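Local coordinates for insecticidal crystal protein Cry7Cal (Bacillus thuringiensis, PDB 5ZI1), which kills locusts as the three-domain core of a delta endotoxin, probably by binding receptors on gut cells and forming pores in their membranes, at residues Ile67-Thr72 / Glu137-Thr142; Thr245-Thr250 / Ile468-Ala473; Lys523-Tyr528 / Lys594-Pro599. One frame throughout, in Å; residues are numbered along the deposited sequence.

Interaction 1: Ile67-Thr72 / Glu137-Thr142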
loop_
_atom_site.group_PDB
_atom_site.type_symbol
_atom_site.label_atom_id
_atom_site.label_comp_id
_atom_site.label_asym_id
_atom_site.label_seq_id
_atom_site.Cartn_x
_atom_site.Cartn_y
_atom_site.Cartn_z
ATOM N N ILE A 67 5.627 18.528 -2.362
ATOM C CA ILE A 67 6.762 18.846 -1.496
ATOM C C ILE A 67 7.275 20.258 -1.703
ATOM O O ILE A 67 8.305 20.619 -1.122
ATOM C CB ILE A 67 7.913 17.857 -1.677
ATOM C CG1 ILE A 67 8.553 18.022 -3.057
ATOM C CG2 ILE A 67 7.410 16.501 -1.505
ATOM C CD1 ILE A 67 9.789 17.158 -3.227
ATOM N N ASN A 68 6.626 21.046 -2.555
ATOM C CA ASN A 68 6.938 22.460 -2.679
ATOM C C ASN A 68 8.405 22.664 -3.075
ATOM O O ASN A 68 9.183 23.317 -2.382
ATOM C CB ASN A 68 6.594 23.181 -1.372
ATOM C CG ASN A 68 6.591 24.672 -1.516
ATOM O OD1 ASN A 68 6.321 25.202 -2.597
ATOM N ND2 ASN A 68 6.893 25.370 -0.429
ATOM N N GLN A 69 8.778 22.057 -4.198
ATOM C CA GLN A 69 10.085 22.290 -4.800
ATOM C C GLN A 69 9.966 22.038 -6.291
ATOM O O GLN A 69 9.575 20.943 -6.709
ATOM C CB GLN A 69 11.169 21.393 -4.193
ATOM C CG GLN A 69 12.580 21.863 -4.538
ATOM C CD GLN A 69 13.495 20.741 -5.011
ATOM O OE1 GLN A 69 13.731 19.760 -4.297
ATOM N NE2 GLN A 69 14.025 20.888 -6.218
ATOM N N GLU A 70 10.297 23.039 -7.088
ATOM C CA GLU A 70 10.215 22.873 -8.529
ATOM C C GLU A 70 11.494 22.213 -9.038
ATOM O O GLU A 70 12.502 22.147 -8.342
ATOM C CB GLU A 70 9.979 24.224 -9.220
ATOM C CG GLU A 70 9.088 24.162 -10.478
ATOM C CD GLU A 70 7.588 24.059 -10.158
ATOM O OE1 GLU A 70 6.833 23.454 -10.966
ATOM O OE2 GLU A 70 7.167 24.581 -9.096
ATOM N N ILE A 71 11.425 21.696 -10.258
ATOM C CA ILE A 71 12.569 21.147 -10.964
ATOM C C ILE A 71 12.977 22.138 -12.049
ATOM O O ILE A 71 12.119 22.718 -12.726
ATOM C CB ILE A 71 12.236 19.765 -11.566
ATOM C CG1 ILE A 71 11.600 18.858 -10.510
ATOM C CG2 ILE A 71 13.486 19.098 -12.123
ATOM C CD1 ILE A 71 11.012 17.579 -11.066
ATOM N N THR A 72 14.285 22.345 -12.202
ATOM C CA THR A 72 14.789 23.227 -13.247
ATOM C C THR A 72 14.574 22.600 -14.619
ATOM O O THR A 72 14.691 21.380 -14.790
ATOM C CB THR A 72 16.277 23.529 -13.037
ATOM O OG1 THR A 72 17.035 22.306 -12.985
ATOM C CG2 THR A 72 16.471 24.315 -11.757
ATOM N N GLU A 137 16.153 15.069 -6.092
ATOM C CA GLU A 137 15.762 13.681 -5.870
ATOM C C GLU A 137 14.335 13.580 -5.352
ATOM O O GLU A 137 13.603 12.652 -5.712
ATOM C CB GLU A 137 16.731 13.009 -4.896
ATOM C CG GLU A 137 18.177 13.083 -5.321
ATOM C CD GLU A 137 18.898 14.284 -4.742
ATOM O OE1 GLU A 137 18.315 15.402 -4.698
ATOM O OE2 GLU A 137 20.055 14.096 -4.312
ATOM N N GLY A 138 13.929 14.514 -4.502
ATOM C CA GLY A 138 12.565 14.592 -4.023
ATOM C C GLY A 138 11.527 14.708 -5.127
ATOM O O GLY A 138 10.729 13.793 -5.350
ATOM N N PRO A 139 11.494 15.837 -5.840
ATOM C CA PRO A 139 10.420 16.018 -6.835
ATOM C C PRO A 139 10.453 14.984 -7.951
ATOM O O PRO A 139 9.435 14.794 -8.625
ATOM C CB PRO A 139 10.658 17.443 -7.358
ATOM C CG PRO A 139 12.077 17.729 -7.040
ATOM C CD PRO A 139 12.362 17.025 -5.752
ATOM N N LEU A 140 11.573 14.297 -8.145
ATOM C CA LEU A 140 11.736 13.259 -9.156
ATOM C C LEU A 140 11.410 11.862 -8.647
ATOM O O LEU A 140 11.610 10.894 -9.387
ATOM C CB LEU A 140 13.182 13.237 -9.676
ATOM C CG LEU A 140 13.645 14.365 -10.580
ATOM C CD1 LEU A 140 15.145 14.221 -10.907
ATOM C CD2 LEU A 140 12.801 14.378 -11.833
ATOM N N LEU A 141 10.932 11.726 -7.410
ATOM C CA LEU A 141 10.888 10.409 -6.779
ATOM C C LEU A 141 9.976 9.439 -7.528
ATOM O O LEU A 141 10.353 8.281 -7.753
ATOM C CB LEU A 141 10.459 10.543 -5.321
ATOM C CG LEU A 141 10.517 9.247 -4.515
ATOM C CD1 LEU A 141 11.907 8.554 -4.675
ATOM C CD2 LEU A 141 10.214 9.554 -3.058
ATOM N N THR A 142 8.785 9.888 -7.947
ATOM C CA THR A 142 7.869 8.962 -8.613
ATOM C C THR A 142 8.418 8.524 -9.964
ATOM O O THR A 142 8.307 7.348 -10.337
ATOM C CB THR A 142 6.475 9.592 -8.775
ATOM O OG1 THR A 142 5.876 9.765 -7.493
ATOM C CG2 THR A 142 5.586 8.689 -9.568
#
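Pro139 is the bump of this contact, and its ring fits a hollow lined by Ile67, Gln69 and Ile71. CD of Pro139 meets the delta carbon CD1 of Ile67 at 3.6 Å and lies 3.4 Å from OE1 of Gln69. On the far side of the hollow, CB of Pro139 rests on CG1 of Ile71 at 3.6 Å, with CG almost as near. For Ile67, chi1 of 69° puts CG1 between the backbone N and the carbonyl carbon, and an anti chi2 (174°) extends CD1 toward the turn, 3.4 Å from Pro139 N. Gly138 has no side chain, which lets this methyl lie against the Gly138-Pro139 peptide.

Both segments belong to the N-terminal helical bundle of the toxin, the domain credited with pore formation in three-domain Cry proteins. Residues 67-72 link helix 54-67 to helix 73-101, while Gly138-Leu141 form a type I turn leading into helix 141-165. The turn is closed by Leu141 N bonding to Gly138 O at 2.9 Å.

A second, smaller fit lies beside the first: CD2 of Leu140 touches CD1 of Ile71 at 3.7 Å, the two side chains crossing obliquely. The Gln69 amide flanks the proline ring; a bent hydrogen bond from NE2 to Glu70 O (136° at the hydrogen) and a weak one to Gly135 O help to hold it. Phe218 of helix 208-227 packs on Ile67, and Met60 of helix 54-67 on Leu140.

Interaction 2: Thr245-Thr250 / Ile468-Ala473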
loop_
_atom_site.group_PDB
_atom_site.type_symbol
_atom_site.label_atom_id
_atom_site.label_comp_id
_atom_site.label_asym_id
_atom_site.label_seq_id
_atom_site.Cartn_x
_atom_site.Cartn_y
_atom_site.Cartn_z
ATOM N N THR A 245 2.577 -15.512 -7.944
ATOM C CA THR A 245 2.677 -15.182 -6.531
ATOM C C THR A 245 1.572 -14.190 -6.237
ATOM O O THR A 245 1.398 -13.230 -6.988
ATOM C CB THR A 245 4.044 -14.552 -6.202
ATOM O OG1 THR A 245 5.105 -15.415 -6.646
ATOM C CG2 THR A 245 4.179 -14.304 -4.709
ATOM N N VAL A 246 0.837 -14.411 -5.157
ATOM C CA VAL A 246 -0.312 -13.581 -4.817
ATOM C C VAL A 246 0.056 -12.737 -3.605
ATOM O O VAL A 246 0.386 -13.276 -2.538
ATOM C CB VAL A 246 -1.567 -14.428 -4.552
ATOM C CG1 VAL A 246 -2.710 -13.526 -4.095
ATOM C CG2 VAL A 246 -1.947 -15.183 -5.806
ATOM N N THR A 247 -0.030 -11.419 -3.756
ATOM C CA THR A 247 0.415 -10.504 -2.719
ATOM C C THR A 247 -0.686 -9.533 -2.314
ATOM O O THR A 247 -1.669 -9.313 -3.042
ATOM C CB THR A 247 1.628 -9.741 -3.201
ATOM O OG1 THR A 247 1.244 -8.995 -4.361
ATOM C CG2 THR A 247 2.714 -10.727 -3.603
ATOM N N GLU A 248 -0.513 -8.950 -1.122
ATOM C CA GLU A 248 -1.476 -8.006 -0.569
ATOM C C GLU A 248 -0.744 -6.798 -0.000
ATOM O O GLU A 248 0.327 -6.942 0.593
ATOM C CB GLU A 248 -2.327 -8.642 0.539
ATOM C CG GLU A 248 -2.787 -10.066 0.270
ATOM C CD GLU A 248 -3.825 -10.535 1.303
ATOM O OE1 GLU A 248 -3.588 -10.327 2.525
ATOM O OE2 GLU A 248 -4.882 -11.087 0.890
ATOM N N LEU A 249 -1.348 -5.615 -0.171
ATOM C CA LEU A 249 -0.902 -4.368 0.445
ATOM C C LEU A 249 -1.793 -4.080 1.649
ATOM O O LEU A 249 -2.945 -3.670 1.485
ATOM C CB LEU A 249 -1.000 -3.211 -0.545
ATOM C CG LEU A 249 -0.317 -3.348 -1.891
ATOM C CD1 LEU A 249 -0.836 -2.279 -2.851
ATOM C CD2 LEU A 249 1.210 -3.252 -1.715
ATOM N N THR A 250 -1.264 -4.245 2.850
ATOM C CA THR A 250 -2.063 -4.104 4.058
ATOM C C THR A 250 -2.035 -2.705 4.651
ATOM O O THR A 250 -2.606 -2.499 5.724
ATOM C CB THR A 250 -1.569 -5.088 5.114
ATOM O OG1 THR A 250 -0.201 -4.795 5.407
ATOM C CG2 THR A 250 -1.690 -6.518 4.614
ATOM N N ILE A 468 2.203 -19.496 -5.345
ATOM C CA ILE A 468 2.770 -19.094 -4.069
ATOM C C ILE A 468 1.809 -18.096 -3.440
ATOM O O ILE A 468 1.485 -17.066 -4.039
ATOM C CB ILE A 468 4.170 -18.495 -4.237
ATOM C CG1 ILE A 468 5.171 -19.587 -4.656
ATOM C CG2 ILE A 468 4.580 -17.861 -2.943
ATOM C CD1 ILE A 468 6.426 -19.041 -5.364
ATOM N N THR A 469 1.325 -18.412 -2.252
ATOM C CA THR A 469 0.412 -17.535 -1.547
ATOM C C THR A 469 1.221 -16.776 -0.515
ATOM O O THR A 469 1.805 -17.380 0.392
ATOM C CB THR A 469 -0.732 -18.315 -0.895
ATOM O OG1 THR A 469 -1.284 -19.218 -1.860
ATOM C CG2 THR A 469 -1.825 -17.341 -0.459
ATOM N N GLN A 470 1.287 -15.461 -0.670
ATOM C CA GLN A 470 2.093 -14.637 0.219
ATOM C C GLN A 470 1.113 -13.888 1.109
ATOM O O GLN A 470 0.364 -13.022 0.638
ATOM C CB GLN A 470 3.020 -13.706 -0.561
ATOM C CG GLN A 470 3.947 -12.862 0.314
ATOM C CD GLN A 470 4.654 -11.768 -0.474
ATOM O OE1 GLN A 470 4.036 -10.788 -0.868
ATOM N NE2 GLN A 470 5.954 -11.943 -0.719
ATOM N N ILE A 471 1.115 -14.241 2.386
ATOM C CA ILE A 471 0.162 -13.752 3.363
ATOM C C ILE A 471 0.948 -12.953 4.392
ATOM O O ILE A 471 1.850 -13.499 5.037
ATOM C CB ILE A 471 -0.607 -14.891 4.049
ATOM C CG1 ILE A 471 -1.315 -15.771 3.018
ATOM C CG2 ILE A 471 -1.588 -14.312 5.053
ATOM C CD1 ILE A 471 -2.203 -16.856 3.652
ATOM N N PRO A 472 0.650 -11.670 4.576
ATOM C CA PRO A 472 1.386 -10.885 5.563
ATOM C C PRO A 472 1.108 -11.396 6.955
ATOM O O PRO A 472 0.017 -11.875 7.259
ATOM C CB PRO A 472 0.836 -9.469 5.371
ATOM C CG PRO A 472 0.451 -9.447 3.934
ATOM C CD PRO A 472 -0.105 -10.823 3.650
ATOM N N ALA A 473 2.124 -11.302 7.802
ATOM C CA ALA A 473 1.942 -11.682 9.194
ATOM C C ALA A 473 0.789 -10.915 9.830
ATOM O O ALA A 473 0.100 -11.447 10.709
ATOM C CB ALA A 473 3.250 -11.456 9.966
HETATM O O HOH W 1 1.575 -10.330 0.182
#
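Val246 and its neighbours Ile468 and Gln470 form the tight half of this contact, a short parallel pairing in which the segments run 12° apart. Val246 N donates to Ile468 O at 3.0 Å, and Gln470 N to Val246 O, also at 3.0 Å. Thr245 and Ile468 stand side by side on one face, with CG2 of each 4.0 Å apart.

Past Thr247 the backbone pairing loosens. The next bond of a parallel pair would join Glu248 N to Gln470 O, but Glu248 N and Gln470 O stand 4.5 Å apart with a water between them. Side chains still pack here, CG2 of Thr250 on CG of Pro472 at 3.7 Å, and the Glu248 carboxylate turns to Lys475 in a salt bridge.

Strand 245-246, from the chain between the helical bundle and the middle domain, thus joins the sheet of the C-terminal beta domain. Extended torsions (chi1 -177°, chi2 -169°) carry the Gln470 amide across to Thr247, whose CG2 lies 3.0 Å from OE1; NE2 of Gln470 bonds OE2 of Glu596. Glu248 N, Gln470 O and Gln470 OE1 all bond the water, which implies that one bound water replaces the direct strand bond where the backbones part.

Interaction 3: Lys523-Tyr528 / Lys594-Pro599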
loop_
_atom_site.group_PDB
_atom_site.type_symbol
_atom_site.label_atom_id
_atom_site.label_comp_id
_atom_site.label_asym_id
_atom_site.label_seq_id
_atom_site.Cartn_x
_atom_site.Cartn_y
_atom_site.Cartn_z
ATOM N N LYS A 523 5.006 -26.019 1.674
ATOM C CA LYS A 523 6.197 -25.541 2.358
ATOM C C LYS A 523 5.843 -24.140 2.841
ATOM O O LYS A 523 5.151 -23.403 2.126
ATOM C CB LYS A 523 7.385 -25.507 1.402
ATOM C CG LYS A 523 8.215 -26.751 1.405
ATOM C CD LYS A 523 9.600 -26.484 0.865
ATOM C CE LYS A 523 9.525 -26.320 -0.641
ATOM N NZ LYS A 523 10.903 -26.301 -1.195
ATOM N N VAL A 524 6.287 -23.778 4.042
ATOM C CA VAL A 524 6.108 -22.430 4.568
ATOM C C VAL A 524 7.454 -21.716 4.536
ATOM O O VAL A 524 8.405 -22.127 5.209
ATOM C CB VAL A 524 5.524 -22.457 5.988
ATOM C CG1 VAL A 524 5.539 -21.071 6.628
ATOM C CG2 VAL A 524 4.108 -22.988 5.962
ATOM N N ARG A 525 7.529 -20.638 3.765
ATOM C CA ARG A 525 8.711 -19.795 3.691
ATOM C C ARG A 525 8.389 -18.460 4.346
ATOM O O ARG A 525 7.498 -17.736 3.887
ATOM C CB ARG A 525 9.144 -19.601 2.244
ATOM C CG ARG A 525 10.458 -18.861 2.069
ATOM C CD ARG A 525 10.907 -18.952 0.629
ATOM N NE ARG A 525 10.036 -18.199 -0.254
ATOM C CZ ARG A 525 10.097 -18.231 -1.584
ATOM N NH1 ARG A 525 10.980 -18.994 -2.196
ATOM N NH2 ARG A 525 9.270 -17.493 -2.313
ATOM N N VAL A 526 9.090 -18.155 5.420
ATOM C CA VAL A 526 8.961 -16.882 6.108
ATOM C C VAL A 526 9.998 -15.904 5.563
ATOM O O VAL A 526 11.168 -16.257 5.371
ATOM C CB VAL A 526 9.129 -17.071 7.618
ATOM C CG1 VAL A 526 9.121 -15.731 8.309
ATOM C CG2 VAL A 526 8.035 -17.986 8.149
ATOM N N ARG A 527 9.561 -14.684 5.271
ATOM C CA ARG A 527 10.456 -13.588 4.937
ATOM C C ARG A 527 10.671 -12.801 6.224
ATOM O O ARG A 527 9.732 -12.168 6.730
ATOM C CB ARG A 527 9.861 -12.728 3.828
ATOM C CG ARG A 527 10.648 -11.474 3.507
ATOM C CD ARG A 527 10.172 -10.859 2.213
ATOM N NE ARG A 527 11.209 -10.011 1.626
ATOM C CZ ARG A 527 11.386 -8.725 1.918
ATOM N NH1 ARG A 527 10.605 -8.125 2.810
ATOM N NH2 ARG A 527 12.367 -8.042 1.329
ATOM N N TYR A 528 11.898 -12.862 6.760
ATOM C CA TYR A 528 12.182 -12.440 8.126
ATOM C C TYR A 528 13.484 -11.649 8.186
ATOM O O TYR A 528 14.257 -11.583 7.225
ATOM C CB TYR A 528 12.288 -13.639 9.067
ATOM C CG TYR A 528 13.657 -14.268 9.020
ATOM C CD1 TYR A 528 14.029 -15.074 7.964
ATOM C CD2 TYR A 528 14.589 -14.027 10.016
ATOM C CE1 TYR A 528 15.305 -15.635 7.898
ATOM C CE2 TYR A 528 15.857 -14.571 9.961
ATOM C CZ TYR A 528 16.210 -15.386 8.902
ATOM O OH TYR A 528 17.472 -15.951 8.839
ATOM N N LYS A 594 6.404 -11.407 5.660
ATOM C CA LYS A 594 5.406 -12.191 4.953
ATOM C C LYS A 594 5.536 -13.675 5.287
ATOM O O LYS A 594 6.622 -14.180 5.635
ATOM C CB LYS A 594 5.530 -12.005 3.436
ATOM C CG LYS A 594 5.525 -10.556 2.975
ATOM C CD LYS A 594 4.144 -9.880 3.180
ATOM C CE LYS A 594 4.195 -8.388 2.789
ATOM N NZ LYS A 594 4.690 -8.180 1.390
ATOM N N ILE A 595 4.409 -14.372 5.165
ATOM C CA ILE A 595 4.356 -15.823 5.273
ATOM C C ILE A 595 4.002 -16.350 3.901
ATOM O O ILE A 595 2.980 -15.949 3.326
ATOM C CB ILE A 595 3.331 -16.280 6.308
ATOM C CG1 ILE A 595 3.422 -15.377 7.532
ATOM C CG2 ILE A 595 3.582 -17.726 6.660
ATOM C CD1 ILE A 595 4.701 -15.582 8.279
ATOM N N GLU A 596 4.835 -17.240 3.363
ATOM C CA GLU A 596 4.639 -17.706 1.998
ATOM C C GLU A 596 4.398 -19.203 1.998
ATOM O O GLU A 596 5.239 -19.979 2.473
ATOM C CB GLU A 596 5.814 -17.329 1.106
ATOM C CG GLU A 596 5.929 -15.834 0.915
ATOM C CD GLU A 596 7.181 -15.449 0.175
ATOM O OE1 GLU A 596 8.047 -16.339 0.002
ATOM O OE2 GLU A 596 7.297 -14.266 -0.236
ATOM N N PHE A 597 3.240 -19.589 1.470
ATOM C CA PHE A 597 2.833 -20.974 1.333
ATOM C C PHE A 597 3.203 -21.419 -0.072
ATOM O O PHE A 597 2.630 -20.946 -1.058
ATOM C CB PHE A 597 1.341 -21.106 1.626
ATOM C CG PHE A 597 0.997 -20.728 3.034
ATOM C CD1 PHE A 597 0.790 -19.411 3.378
ATOM C CD2 PHE A 597 0.946 -21.684 4.028
ATOM C CE1 PHE A 597 0.502 -19.048 4.694
ATOM C CE2 PHE A 597 0.662 -21.328 5.343
ATOM C CZ PHE A 597 0.442 -20.008 5.674
ATOM N N ILE A 598 4.189 -22.297 -0.155
ATOM C CA ILE A 598 4.749 -22.750 -1.419
ATOM C C ILE A 598 4.123 -24.103 -1.745
ATOM O O ILE A 598 4.100 -24.985 -0.872
ATOM C CB ILE A 598 6.284 -22.841 -1.334
ATOM C CG1 ILE A 598 6.868 -21.428 -1.151
ATOM C CG2 ILE A 598 6.881 -23.564 -2.558
ATOM C CD1 ILE A 598 8.306 -21.413 -0.721
ATOM N N PRO A 599 3.562 -24.285 -2.937
ATOM C CA PRO A 599 2.908 -25.557 -3.257
ATOM C C PRO A 599 3.924 -26.611 -3.677
ATOM O O PRO A 599 4.817 -26.349 -4.488
ATOM C CB PRO A 599 1.963 -25.186 -4.406
ATOM C CG PRO A 599 2.571 -23.997 -5.036
ATOM C CD PRO A 599 3.285 -23.245 -3.945
#
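Arg525 and Glu596 carry the ionic part of this contact. NE of Arg525 donates to OE1 of Glu596 at 2.7 Å, nearly along the C-O axis, and NH2 of Arg525 reaches the same oxygen at 2.9 Å from above the carboxylate plane. Two nitrogens therefore grip one oxygen, which lies within 2° of the guanidinium plane although the two flat groups are turned 61° against each other. The bend at chi3 (68°) turns NE out of line with the rest of the arginine chain, toward OE1 of Glu596. This grip probably favours the anionic carboxylate, whose OE2 also bonds Tyr241 OH; the Tyr241 ring makes a cation-pi contact with Arg525.

Backbone bonds pair the strands in antiparallel fashion. Ile598 N meets Lys523 O at 2.7 Å and Lys523 N returns the bond to Ile598 O, making a hydrogen-bonded pair; Arg525 and Glu596 form another, with Arg525 N to Glu596 O at 2.7 Å. The strands, 521-530 and 589-599, are neighbours in one sheet of the C-terminal beta-sandwich, the third domain of Cry toxins.

Apolar contacts occupy both faces. With the salt bridge, CD1 of Ile598 sits over one guanidinium face, off toward its rim, and touches CB of Arg525 at 3.6 Å. On the other face Val524 serves two neighbours: CG1 packs on CG2 of Ile595 at 3.9 Å, and CG2 lies beside CE2 of the Phe597 ring, also at 3.9 Å. Met564 of strand 560-571 adds to this apolar face by packing on Val524 and Val526.

All three contacts are buried, yet they rest on different chemistry. Interaction 1 joins interhelix segments of the N-terminal bundle mainly through shape and apolar packing, without a bond between its segments, its centre about 32 Å and 38 Å from those of interactions 2 and 3. Those two share a sheet and touch: strand 468-472 pairs with 589-599 through the Ile471 N to Ile595 O bond, and the Gln470 amide supplies a side-chain tie between them. Interaction 3 is a regular antiparallel pairing within the C-terminal domain, reinforced by charge. Interaction 2, a parallel pairing at that sheet's edge and nearest the chain's centre, soon gives way to a water-bridged gap.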